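Long-range contact in protein A52 (Vaccinia virus, PDB 2VVW), which suppresses innate immune signalling in the host by targeting toll-like receptor complexes, associating with IRAK2 to inhibit NF-kappa-B and with TRAF6 to activate p38: residues E20-R32 against Y41-N53. Sequence-based numbering, arbitrary orientation. Where two conformers were deposited one is given.
Sequences EMFTILEEYFMYR and YGRLFNEIKKFDN
Tyr28 and Phe45 meet where helix 21-35 crosses helix 43-49 in the all-helical Bcl-2-like fold of A52. The axes of 21-32 and 43-49 cross at -80°. Phe45 is a knob in a hole formed by Ile24, Glu27, Tyr28 and Tyr31. Its CZ reaches the helix backbone, 3.5 Å from Tyr28 N, and Tyr31 CD2 lies at its ring edge.

Tyr28 runs the other way, from helix 21-35 along the flank of helix 43-49. CG is anti to the backbone N (chi1 178°), which carries the ring past Phe45. Tyr28 CB sits over the face of the Phe45 ring as a CH-pi contact. Tyr28 CD1 follows, 3.8 Å from Phe45 CG. The Tyr28 ring edge points at the Phe45 face, a T-shaped pair with planes at 81°. Ile48 CG2 covers one face of the Tyr28 ring, 3.6 Å from the ring centroid. At the tip, OH lies beside Lys49 CA. Tyr28 OH receives a hydrogen bond from Arg32 NH1 and gives one to a water, 2.7 Å from OH to the water oxygen. That water donates to Ile48 O and Asp52 OD1, so the buried hydroxyl is satisfied.

One turn earlier in helix 21-35, Ile24 CG2 packs on Leu44 CD2 and Ile48 CD1, an apolar layer of the core. On the other side of Tyr28 from Ile24, Arg32 is extended from CG to NE and its CB passes 3.4 Å from Tyr41 OH. The Arg32 guanidinium also forms a salt bridge with Asp111 of helix 96-115, which joins a third helix to this junction. End-on, Arg32 NH1 and NH2 both grip Asp52 OD2, at 3.0 Å from NH1 to OD2 and 2.9 Å from NH2 to OD2; OD2 meets NH1 with its syn lone pair.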
ATOM      1  N   GLU A  20      14.689   5.307   2.985  1.00 26.91           N
ATOM      2  CA  GLU A  20      14.082   6.463   3.673  0.70 27.24           C
ATOM      3  C   GLU A  20      13.151   6.028   4.789  1.00 24.09           C
ATOM      4  O   GLU A  20      12.259   5.220   4.575  1.00 20.69           O
ATOM      5  CB  GLU A  20      13.314   7.332   2.685  0.70 26.96           C
ATOM      6  CG  GLU A  20      14.197   7.998   1.640  0.70 31.56           C
ATOM      7  CD  GLU A  20      13.420   8.449   0.420  0.70 34.54           C
ATOM      8  OE1 GLU A  20      12.351   7.856   0.136  0.70 40.54           O
ATOM      9  OE2 GLU A  20      13.881   9.387  -0.265  0.70 41.17           O
ATOM     10  N   MET A  21      13.349   6.598   5.976  1.00 23.96           N
ATOM     11  CA  MET A  21      12.553   6.222   7.150  1.00 22.99           C
ATOM     12  C   MET A  21      11.030   6.396   6.926  1.00 22.23           C
ATOM     13  O   MET A  21      10.252   5.517   7.261  1.00 20.08           O
ATOM     14  CB  MET A  21      13.048   6.989   8.395  1.00 24.32           C
ATOM     15  CG  MET A  21      12.706   6.324   9.712  1.00 25.13           C
ATOM     16  SD  MET A  21      13.484   4.699   9.857  1.00 25.87           S
ATOM     17  CE  MET A  21      12.061   3.679  10.282  1.00 24.63           C
ATOM     18  N   PHE A  22      10.603   7.485   6.298  1.00 22.41           N
ATOM     19  CA  PHE A  22       9.159   7.665   6.099  1.00 23.61           C
ATOM     20  C   PHE A  22       8.548   6.623   5.142  1.00 22.56           C
ATOM     21  O   PHE A  22       7.459   6.104   5.395  1.00 22.10           O
ATOM     22  CB  PHE A  22       8.803   9.078   5.632  1.00 26.91           C
ATOM     23  CG  PHE A  22       7.323   9.366   5.744  1.00 26.82           C
ATOM     24  CD1 PHE A  22       6.747   9.641   6.979  1.00 29.94           C
ATOM     25  CD2 PHE A  22       6.496   9.296   4.623  1.00 31.83           C
ATOM     26  CE1 PHE A  22       5.379   9.880   7.087  1.00 29.17           C
ATOM     27  CE2 PHE A  22       5.119   9.532   4.730  1.00 27.17           C
ATOM     28  CZ  PHE A  22       4.568   9.811   5.954  1.00 27.23           C
ATOM     29  N   THR A  23       9.264   6.283   4.074  1.00 23.14           N
ATOM     30  CA  THR A  23       8.807   5.227   3.161  1.00 22.73           C
ATOM     31  C   THR A  23       8.695   3.885   3.864  1.00 20.76           C
ATOM     32  O   THR A  23       7.754   3.133   3.629  1.00 19.73           O
ATOM     33  CB  THR A  23       9.729   5.070   1.981  1.00 23.49           C
ATOM     34  OG1 THR A  23       9.889   6.338   1.347  1.00 25.80           O
ATOM     35  CG2 THR A  23       9.151   4.061   0.972  1.00 25.36           C
ATOM     36  N   ILE A  24       9.672   3.583   4.716  1.00 20.46           N
ATOM     37  CA  ILE A  24       9.658   2.360   5.491  1.00 19.49           C
ATOM     38  C   ILE A  24       8.409   2.294   6.355  1.00 19.23           C
ATOM     39  O   ILE A  24       7.715   1.255   6.407  1.00 18.46           O
ATOM     40  CB  ILE A  24      10.941   2.226   6.371  1.00 20.55           C
ATOM     41  CG1 ILE A  24      12.174   1.922   5.487  1.00 24.03           C
ATOM     42  CG2 ILE A  24      10.778   1.150   7.389  1.00 18.14           C
ATOM     43  CD1 ILE A  24      13.515   2.088   6.216  1.00 22.36           C
ATOM     44  N   LEU A  25       8.109   3.396   7.039  1.00 19.03           N
ATOM     45  CA  LEU A  25       6.933   3.448   7.886  1.00 18.40           C
ATOM     46  C   LEU A  25       5.626   3.401   7.079  1.00 17.85           C
ATOM     47  O   LEU A  25       4.672   2.758   7.500  1.00 17.94           O
ATOM     48  CB  LEU A  25       6.969   4.666   8.823  1.00 18.71           C
ATOM     49  CG  LEU A  25       8.090   4.707   9.876  1.00 20.69           C
ATOM     50  CD1 LEU A  25       8.103   6.041  10.582  1.00 19.24           C
ATOM     51  CD2 LEU A  25       7.929   3.592  10.865  1.00 19.06           C
ATOM     52  N   GLU A  26       5.590   4.048   5.920  1.00 19.28           N
ATOM     53  CA  GLU A  26       4.418   3.960   5.023  1.00 21.04           C
ATOM     54  C   GLU A  26       4.119   2.511   4.702  1.00 20.24           C
ATOM     55  O   GLU A  26       2.989   2.079   4.831  1.00 20.03           O
ATOM     56  CB  GLU A  26       4.613   4.709   3.703  1.00 22.64           C
ATOM     57  CG  GLU A  26       4.538   6.219   3.764  1.00 28.94           C
ATOM     58  CD  GLU A  26       4.695   6.886   2.380  1.00 32.40           C
ATOM     59  OE1 GLU A  26       3.808   7.688   1.999  1.00 41.68           O
ATOM     60  OE2 GLU A  26       5.692   6.598   1.671  1.00 41.04           O
ATOM     61  N   GLU A  27       5.141   1.770   4.283  1.00 20.62           N
ATOM     62  CA  GLU A  27       4.967   0.373   3.898  1.00 20.90           C
ATOM     63  C   GLU A  27       4.645  -0.498   5.093  1.00 20.20           C
ATOM     64  O   GLU A  27       3.863  -1.441   4.978  1.00 21.57           O
ATOM     65  CB  GLU A  27       6.204  -0.147   3.149  1.00 20.40           C
ATOM     66  CG  GLU A  27       6.354   0.479   1.773  1.00 20.57           C
ATOM     67  CD  GLU A  27       7.174  -0.323   0.780  1.00 23.51           C
ATOM     68  OE1 GLU A  27       7.635  -1.455   1.092  1.00 18.87           O
ATOM     69  OE2 GLU A  27       7.359   0.212  -0.341  1.00 23.05           O
ATOM     70  N   TYR A  28       5.253  -0.198   6.242  1.00 19.63           N
ATOM     71  CA  TYR A  28       4.954  -0.920   7.486  1.00 19.37           C
ATOM     72  C   TYR A  28       3.470  -0.815   7.870  1.00 18.87           C
ATOM     73  O   TYR A  28       2.786  -1.810   8.113  1.00 19.53           O
ATOM     74  CB  TYR A  28       5.818  -0.362   8.618  1.00 20.64           C
ATOM     75  CG  TYR A  28       5.551  -0.998   9.953  1.00 22.04           C
ATOM     76  CD1 TYR A  28       5.945  -2.322  10.205  1.00 23.93           C
ATOM     77  CD2 TYR A  28       4.886  -0.302  10.958  1.00 20.99           C
ATOM     78  CE1 TYR A  28       5.705  -2.922  11.411  1.00 23.16           C
ATOM     79  CE2 TYR A  28       4.644  -0.897  12.187  1.00 22.84           C
ATOM     80  CZ  TYR A  28       5.052  -2.213  12.406  1.00 22.33           C
ATOM     81  OH  TYR A  28       4.819  -2.816  13.620  1.00 24.04           O
ATOM     82  N   PHE A  29       2.962   0.401   7.904  1.00 18.67           N
ATOM     83  CA  PHE A  29       1.548   0.596   8.197  1.00 19.51           C
ATOM     84  C   PHE A  29       0.614   0.046   7.128  1.00 19.31           C
ATOM     85  O   PHE A  29      -0.431  -0.515   7.459  1.00 20.28           O
ATOM     86  CB  PHE A  29       1.258   2.057   8.532  1.00 18.67           C
ATOM     87  CG  PHE A  29       1.876   2.491   9.828  1.00 20.88           C
ATOM     88  CD1 PHE A  29       1.556   1.857  11.014  1.00 22.61           C
ATOM     89  CD2 PHE A  29       2.786   3.520   9.869  1.00 20.04           C
ATOM     90  CE1 PHE A  29       2.130   2.257  12.208  1.00 23.01           C
ATOM     91  CE2 PHE A  29       3.363   3.911  11.062  1.00 22.30           C
ATOM     92  CZ  PHE A  29       3.041   3.284  12.221  1.00 20.42           C
ATOM     93  N   MET A  30       1.023   0.128   5.865  1.00 18.75           N
ATOM     94  CA  MET A  30       0.239  -0.447   4.774  1.00 17.51           C
ATOM     95  C   MET A  30       0.147  -1.949   4.954  1.00 18.04           C
ATOM     96  O   MET A  30      -0.936  -2.500   4.963  1.00 17.96           O
ATOM     97  CB  MET A  30       0.896  -0.126   3.435  1.00 17.99           C
ATOM     98  CG  MET A  30       0.294  -0.785   2.226  1.00 20.39           C
ATOM     99  SD  MET A  30       1.322  -0.488   0.778  1.00 22.17           S
ATOM    100  CE  MET A  30       2.706  -1.629   1.064  1.00 21.62           C
ATOM    101  N   TYR A  31       1.290  -2.600   5.126  1.00 18.24           N
ATOM    102  CA  TYR A  31       1.298  -4.064   5.179  1.00 18.81           C
ATOM    103  C   TYR A  31       0.658  -4.617   6.463  1.00 20.53           C
ATOM    104  O   TYR A  31      -0.091  -5.616   6.422  1.00 20.51           O
ATOM    105  CB  TYR A  31       2.718  -4.603   5.009  1.00 19.29           C
ATOM    106  CG  TYR A  31       3.226  -4.636   3.581  1.00 20.87           C
ATOM    107  CD1 TYR A  31       2.590  -5.414   2.612  1.00 20.46           C
ATOM    108  CD2 TYR A  31       4.370  -3.913   3.196  1.00 17.91           C
ATOM    109  CE1 TYR A  31       3.039  -5.462   1.294  1.00 21.60           C
ATOM    110  CE2 TYR A  31       4.847  -3.973   1.858  1.00 18.12           C
ATOM    111  CZ  TYR A  31       4.169  -4.732   0.922  1.00 20.74           C
ATOM    112  OH  TYR A  31       4.625  -4.822  -0.370  1.00 22.19           O
ATOM    113  N   ARG A  32       0.966  -4.001   7.603  1.00 20.49           N
ATOM    114  CA  ARG A  32       0.371  -4.417   8.862  1.00 19.81           C
ATOM    115  C   ARG A  32      -1.129  -4.093   8.877  1.00 20.45           C
ATOM    116  O   ARG A  32      -1.959  -4.922   9.274  1.00 19.32           O
ATOM    117  CB  ARG A  32       1.078  -3.765  10.044  1.00 20.43           C
ATOM    118  CG  ARG A  32       0.527  -4.217  11.390  1.00 21.48           C
ATOM    119  CD  ARG A  32       1.484  -3.907  12.533  1.00 20.45           C
ATOM    120  NE  ARG A  32       0.855  -4.183  13.824  1.00 20.77           N
ATOM    121  CZ  ARG A  32       1.511  -4.325  14.971  1.00 25.04           C
ATOM    122  NH1 ARG A  32       2.825  -4.237  15.010  1.00 24.33           N
ATOM    123  NH2 ARG A  32       0.837  -4.581  16.085  1.00 25.89           N
ATOM    124  N   TYR A  41       7.665 -11.368   7.994  1.00 33.02           N
ATOM    125  CA  TYR A  41       8.295 -10.041   7.946  1.00 30.79           C
ATOM    126  C   TYR A  41       9.807 -10.218   7.952  1.00 29.02           C
ATOM    127  O   TYR A  41      10.322 -11.183   8.522  1.00 27.53           O
ATOM    128  CB  TYR A  41       7.960  -9.234   9.210  1.00 31.58           C
ATOM    129  CG  TYR A  41       6.611  -8.541   9.297  1.00 32.83           C
ATOM    130  CD1 TYR A  41       5.627  -8.700   8.323  1.00 34.19           C
ATOM    131  CD2 TYR A  41       6.306  -7.747  10.413  1.00 33.02           C
ATOM    132  CE1 TYR A  41       4.384  -8.058   8.447  1.00 33.30           C
ATOM    133  CE2 TYR A  41       5.075  -7.106  10.543  1.00 31.92           C
ATOM    134  CZ  TYR A  41       4.115  -7.267   9.563  1.00 31.68           C
ATOM    135  OH  TYR A  41       2.896  -6.636   9.700  1.00 31.36           O
ATOM    136  N   GLY A  42      10.529  -9.251   7.392  1.00 27.19           N
ATOM    137  CA  GLY A  42      11.987  -9.240   7.481  1.00 26.55           C
ATOM    138  C   GLY A  42      12.443  -8.733   8.834  1.00 27.17           C
ATOM    139  O   GLY A  42      11.621  -8.452   9.720  1.00 26.48           O
ATOM    140  N   ARG A  43      13.758  -8.621   9.003  1.00 28.09           N
ATOM    141  CA  ARG A  43      14.326  -8.141  10.253  1.00 27.82           C
ATOM    142  C   ARG A  43      13.960  -6.682  10.512  1.00 25.96           C
ATOM    143  O   ARG A  43      13.795  -6.266  11.660  1.00 24.86           O
ATOM    144  CB  ARG A  43      15.844  -8.309  10.249  1.00 29.78           C
ATOM    145  CG  ARG A  43      16.262  -9.762  10.320  1.00 34.52           C
ATOM    146  CD  ARG A  43      17.678  -9.931  10.816  1.00 45.24           C
ATOM    147  NE  ARG A  43      18.620 -10.185   9.736  1.00 50.53           N
ATOM    148  CZ  ARG A  43      18.734 -11.343   9.084  1.00 56.70           C
ATOM    149  NH1 ARG A  43      17.945 -12.377   9.382  1.00 60.30           N
ATOM    150  NH2 ARG A  43      19.636 -11.465   8.112  1.00 56.36           N
ATOM    151  N   LEU A  44      13.824  -5.899   9.453  1.00 25.21           N
ATOM    152  CA  LEU A  44      13.517  -4.481   9.629  1.00 23.64           C
ATOM    153  C   LEU A  44      12.142  -4.270  10.278  1.00 23.01           C
ATOM    154  O   LEU A  44      12.035  -3.623  11.309  1.00 25.43           O
ATOM    155  CB  LEU A  44      13.603  -3.742   8.296  1.00 23.07           C
ATOM    156  CG  LEU A  44      13.155  -2.281   8.319  1.00 24.06           C
ATOM    157  CD1 LEU A  44      13.951  -1.492   9.347  1.00 23.86           C
ATOM    158  CD2 LEU A  44      13.275  -1.675   6.911  1.00 23.25           C
ATOM    159  N   PHE A  45      11.094  -4.781   9.648  1.00 22.61           N
ATOM    160  CA  PHE A  45       9.742  -4.742  10.220  1.00 23.38           C
ATOM    161  C   PHE A  45       9.679  -5.443  11.580  1.00 25.24           C
ATOM    162  O   PHE A  45       8.980  -4.980  12.468  1.00 24.04           O
ATOM    163  CB  PHE A  45       8.711  -5.399   9.272  1.00 22.83           C
ATOM    164  CG  PHE A  45       8.255  -4.507   8.119  1.00 20.25           C
ATOM    165  CD1 PHE A  45       8.903  -3.331   7.808  1.00 18.78           C
ATOM    166  CD2 PHE A  45       7.177  -4.890   7.337  1.00 18.04           C
ATOM    167  CE1 PHE A  45       8.471  -2.551   6.748  1.00 18.57           C
ATOM    168  CE2 PHE A  45       6.730  -4.110   6.288  1.00 19.50           C
ATOM    169  CZ  PHE A  45       7.392  -2.949   5.985  1.00 17.50           C
ATOM    170  N   ASN A  46      10.397  -6.549  11.739  1.00 26.84           N
ATOM    171  CA  ASN A  46      10.411  -7.227  13.045  1.00 29.67           C
ATOM    172  C   ASN A  46      10.975  -6.339  14.185  1.00 29.72           C
ATOM    173  O   ASN A  46      10.526  -6.437  15.333  1.00 29.90           O
ATOM    174  CB  ASN A  46      11.123  -8.585  12.971  1.00 33.85           C
ATOM    175  CG  ASN A  46      10.221  -9.704  12.434  1.00 37.68           C
ATOM    176  OD1 ASN A  46       8.987  -9.645  12.523  1.00 42.60           O
ATOM    177  ND2 ASN A  46      10.843 -10.735  11.882  1.00 42.55           N
ATOM    178  N   GLU A  47      11.921  -5.456  13.872  1.00 28.02           N
ATOM    179  CA  GLU A  47      12.401  -4.478  14.862  1.00 28.33           C
ATOM    180  C   GLU A  47      11.358  -3.406  15.152  1.00 26.50           C
ATOM    181  O   GLU A  47      11.149  -3.027  16.318  1.00 26.56           O
ATOM    182  CB  GLU A  47      13.703  -3.802  14.410  1.00 27.75           C
ATOM    183  CG  GLU A  47      14.911  -4.700  14.474  1.00 31.26           C
ATOM    184  CD  GLU A  47      15.161  -5.260  15.871  1.00 34.69           C
ATOM    185  OE1 GLU A  47      15.102  -4.481  16.843  1.00 31.76           O
ATOM    186  OE2 GLU A  47      15.419  -6.477  15.992  1.00 38.68           O
ATOM    187  N   ILE A  48      10.707  -2.920  14.100  1.00 24.31           N
ATOM    188  CA  ILE A  48       9.696  -1.890  14.258  1.00 23.40           C
ATOM    189  C   ILE A  48       8.537  -2.444  15.095  1.00 24.32           C
ATOM    190  O   ILE A  48       7.979  -1.738  15.932  1.00 23.76           O
ATOM    191  CB  ILE A  48       9.208  -1.333  12.918  1.00 22.72           C
ATOM    192  CG1 ILE A  48      10.364  -0.634  12.181  1.00 19.82           C
ATOM    193  CG2 ILE A  48       8.068  -0.324  13.147  1.00 19.61           C
ATOM    194  CD1 ILE A  48      10.046  -0.265  10.791  1.00 19.30           C
ATOM    195  N   LYS A  49       8.217  -3.720  14.895  1.00 24.96           N
ATOM    196  CA  LYS A  49       7.166  -4.398  15.654  1.00 26.49           C
ATOM    197  C   LYS A  49       7.439  -4.397  17.167  1.00 26.86           C
ATOM    198  O   LYS A  49       6.511  -4.359  17.979  1.00 26.46           O
ATOM    199  CB  LYS A  49       6.994  -5.821  15.123  1.00 27.76           C
ATOM    200  CG  LYS A  49       5.889  -6.602  15.810  1.00 34.92           C
ATOM    201  CD  LYS A  49       5.313  -7.739  14.951  1.00 35.90           C
ATOM    202  CE  LYS A  49       6.215  -8.943  14.866  1.00 42.89           C
ATOM    203  NZ  LYS A  49       5.419 -10.206  14.678  1.00 47.48           N
ATOM    204  N   LYS A  50       8.713  -4.407  17.549  1.00 27.48           N
ATOM    205  CA  LYS A  50       9.073  -4.317  18.953  1.00 27.84           C
ATOM    206  C   LYS A  50       8.638  -2.988  19.592  1.00 25.86           C
ATOM    207  O   LYS A  50       8.533  -2.912  20.810  1.00 25.89           O
ATOM    208  CB  LYS A  50      10.575  -4.570  19.147  1.00 29.15           C
ATOM    209  CG  LYS A  50      11.008  -5.956  18.736  1.00 33.07           C
ATOM    210  CD  LYS A  50      12.482  -6.174  18.998  1.00 35.06           C
ATOM    211  CE  LYS A  50      12.944  -7.516  18.448  1.00 37.27           C
ATOM    212  NZ  LYS A  50      14.400  -7.717  18.665  1.00 40.73           N
ATOM    213  N   PHE A  51       8.387  -1.951  18.786  1.00 25.14           N
ATOM    214  CA  PHE A  51       7.898  -0.667  19.292  1.00 24.68           C
ATOM    215  C   PHE A  51       6.539  -0.756  19.991  1.00 25.90           C
ATOM    216  O   PHE A  51       6.150   0.178  20.693  1.00 24.40           O
ATOM    217  CB  PHE A  51       7.777   0.390  18.179  1.00 25.03           C
ATOM    218  CG  PHE A  51       9.090   0.798  17.533  1.00 23.55           C
ATOM    219  CD1 PHE A  51      10.312   0.277  17.931  1.00 27.70           C
ATOM    220  CD2 PHE A  51       9.074   1.736  16.511  1.00 28.45           C
ATOM    221  CE1 PHE A  51      11.490   0.684  17.321  1.00 29.24           C
ATOM    222  CE2 PHE A  51      10.255   2.163  15.902  1.00 27.03           C
ATOM    223  CZ  PHE A  51      11.464   1.636  16.311  1.00 25.91           C
ATOM    224  N   ASP A  52       5.819  -1.861  19.794  1.00 26.09           N
ATOM    225  CA  ASP A  52       4.523  -2.073  20.438  1.00 26.69           C
ATOM    226  C   ASP A  52       4.639  -2.102  21.959  1.00 27.30           C
ATOM    227  O   ASP A  52       3.755  -1.628  22.648  1.00 27.34           O
ATOM    228  CB  ASP A  52       3.874  -3.378  19.954  1.00 26.46           C
ATOM    229  CG  ASP A  52       3.484  -3.346  18.470  1.00 25.84           C
ATOM    230  OD1 ASP A  52       3.711  -2.338  17.755  1.00 25.41           O
ATOM    231  OD2 ASP A  52       2.945  -4.369  18.028  1.00 28.96           O
ATOM    232  N   ASN A  53       5.714  -2.685  22.473  1.00 30.52           N
ATOM    233  CA  ASN A  53       5.984  -2.709  23.911  1.00 32.82           C
ATOM    234  C   ASN A  53       6.113  -1.303  24.479  1.00 30.98           C
ATOM    235  O   ASN A  53       5.544  -1.005  25.526  1.00 30.75           O
ATOM    236  CB  ASN A  53       7.281  -3.474  24.219  1.00 36.01           C
ATOM    237  CG  ASN A  53       7.285  -4.887  23.660  1.00 41.24           C
ATOM    238  OD1 ASN A  53       8.277  -5.328  23.068  1.00 49.23           O
ATOM    239  ND2 ASN A  53       6.178  -5.603  23.836  1.00 47.68           N
TER
HETATM  240  O   HOH W   1       5.146  -1.290  15.802  1.00 18.61           O